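Local coordinates for microcin B17-processing protein McbD (Escherichia coli str. K-12 substr. MG1655, PDB 6GRH) that is required to process the inactive microcin B17 precursor McbA into the active peptide antibiotic, and belongs to the YcaO family, at residues S189-G194 with E200-L205. The protein carries 1 engineered substitution. Residues are numbered along the deposited sequence; the frame is centred on the assembly and turned at random.
Sequences SEIVTG and EILLAL
T193 OG1 is hydrogen-bonded to both D199 OD1 and I195 N, while the methyl branch of the same residue lies near L202. With OG1 beside the backbone N (chi1 73°), CG2 faces L202; the two bonds to OG1 are consistent with holding this rotation. Between the two segments no hydrogen bond forms, and only 98 Å² is buried. L202 carries the contact: its CG stands anti to its own carbonyl carbon (chi1 -68°), and chi2 of 163° then sets CD1 at the loop, where the nearest side-chain atoms are I191 CG2 at 4.2 Å and T193 CG2 at 4.4 Å. One methyl, L202 CD1, thus lies near the CG2 methyls of both residues, that of T193 loosely. The CG1-CD1 branch of I191 leads away from the helix, and the residue also packs on I213 and L317. The loop links strand 182-187 of a mixed sheet to helix 196-208, and the strand 210-215 that follows runs antiparallel to the first, a strand-helix-strand unit within the YcaO region. L202 also packs on I211 of that returning strand and on V259 of helix 251-275. I191 O lies 4.1 Å from L202 CD1 and accepts a hydrogen bond from R206 NH2, one turn further along the helix. R206 NE also bonds S189 O, so a single guanidinium holds two carbonyls of the 189-194 loop against the helix.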
# COMPACT_ATOMS: atom_id res chain seq x y z
N SER E 189 36.40 -35.10 -10.86
CA SER E 189 35.30 -35.01 -9.92
C SER E 189 35.49 -33.81 -8.98
O SER E 189 34.52 -33.32 -8.44
CB SER E 189 35.15 -36.31 -9.14
OG SER E 189 36.36 -36.64 -8.51
N GLU E 190 36.73 -33.30 -8.86
CA GLU E 190 36.98 -32.06 -8.11
C GLU E 190 36.92 -30.78 -8.95
O GLU E 190 37.27 -29.71 -8.46
CB GLU E 190 38.32 -32.14 -7.39
CG GLU E 190 38.37 -33.19 -6.29
CD GLU E 190 39.78 -33.47 -5.80
OE1 GLU E 190 40.71 -32.65 -6.00
OE2 GLU E 190 39.98 -34.55 -5.21
N ILE E 191 36.42 -30.87 -10.19
CA ILE E 191 36.36 -29.73 -11.12
C ILE E 191 35.72 -28.52 -10.47
O ILE E 191 34.72 -28.66 -9.76
CB ILE E 191 35.59 -30.10 -12.42
CG1 ILE E 191 35.77 -29.04 -13.51
CG2 ILE E 191 34.09 -30.33 -12.17
CD1 ILE E 191 37.15 -29.03 -14.13
N VAL E 192 36.29 -27.34 -10.71
CA VAL E 192 35.69 -26.06 -10.29
C VAL E 192 35.28 -25.31 -11.56
O VAL E 192 36.12 -25.12 -12.45
CB VAL E 192 36.67 -25.20 -9.45
CG1 VAL E 192 36.10 -23.81 -9.19
CG2 VAL E 192 36.99 -25.90 -8.14
N THR E 193 34.00 -24.91 -11.64
CA THR E 193 33.48 -24.22 -12.83
C THR E 193 33.52 -22.69 -12.77
O THR E 193 33.42 -22.05 -13.81
CB THR E 193 32.03 -24.65 -13.16
OG1 THR E 193 31.10 -24.08 -12.21
CG2 THR E 193 31.89 -26.18 -13.22
N GLY E 194 33.63 -22.10 -11.58
CA GLY E 194 33.45 -20.65 -11.42
C GLY E 194 32.01 -20.16 -11.40
O GLY E 194 31.76 -19.01 -11.08
N GLU E 200 28.20 -24.84 -5.91
CA GLU E 200 27.40 -25.11 -4.71
C GLU E 200 26.82 -26.55 -4.73
O GLU E 200 26.93 -27.29 -3.74
CB GLU E 200 26.28 -24.09 -4.61
CG GLU E 200 25.57 -24.03 -3.27
CD GLU E 200 26.16 -23.03 -2.30
OE1 GLU E 200 27.27 -22.48 -2.52
OE2 GLU E 200 25.49 -22.80 -1.27
N ILE E 201 26.22 -26.94 -5.85
CA ILE E 201 25.71 -28.31 -6.03
C ILE E 201 26.86 -29.32 -5.96
O ILE E 201 26.79 -30.28 -5.21
CB ILE E 201 24.93 -28.50 -7.35
CG1 ILE E 201 23.66 -27.65 -7.36
CG2 ILE E 201 24.57 -29.98 -7.58
CD1 ILE E 201 23.14 -27.40 -8.76
N LEU E 202 27.94 -29.10 -6.71
CA LEU E 202 29.04 -30.06 -6.72
C LEU E 202 29.62 -30.26 -5.32
O LEU E 202 29.85 -31.39 -4.90
CB LEU E 202 30.13 -29.69 -7.74
CG LEU E 202 29.70 -29.80 -9.20
CD1 LEU E 202 30.67 -29.04 -10.10
CD2 LEU E 202 29.60 -31.26 -9.65
N LEU E 203 29.84 -29.16 -4.58
CA LEU E 203 30.38 -29.27 -3.22
C LEU E 203 29.43 -30.07 -2.29
O LEU E 203 29.85 -30.94 -1.54
CB LEU E 203 30.65 -27.89 -2.62
CG LEU E 203 31.48 -27.90 -1.33
CD1 LEU E 203 32.84 -28.51 -1.56
CD2 LEU E 203 31.62 -26.49 -0.77
N ALA E 204 28.14 -29.76 -2.36
CA ALA E 204 27.15 -30.46 -1.55
C ALA E 204 27.13 -31.96 -1.86
O ALA E 204 27.13 -32.78 -0.94
CB ALA E 204 25.77 -29.85 -1.76
N LEU E 205 27.18 -32.31 -3.15
CA LEU E 205 27.21 -33.73 -3.57
C LEU E 205 28.46 -34.44 -3.09
O LEU E 205 28.38 -35.56 -2.59
CB LEU E 205 27.07 -33.88 -5.09
CG LEU E 205 25.76 -33.40 -5.72
CD1 LEU E 205 25.85 -33.50 -7.24
CD2 LEU E 205 24.58 -34.20 -5.20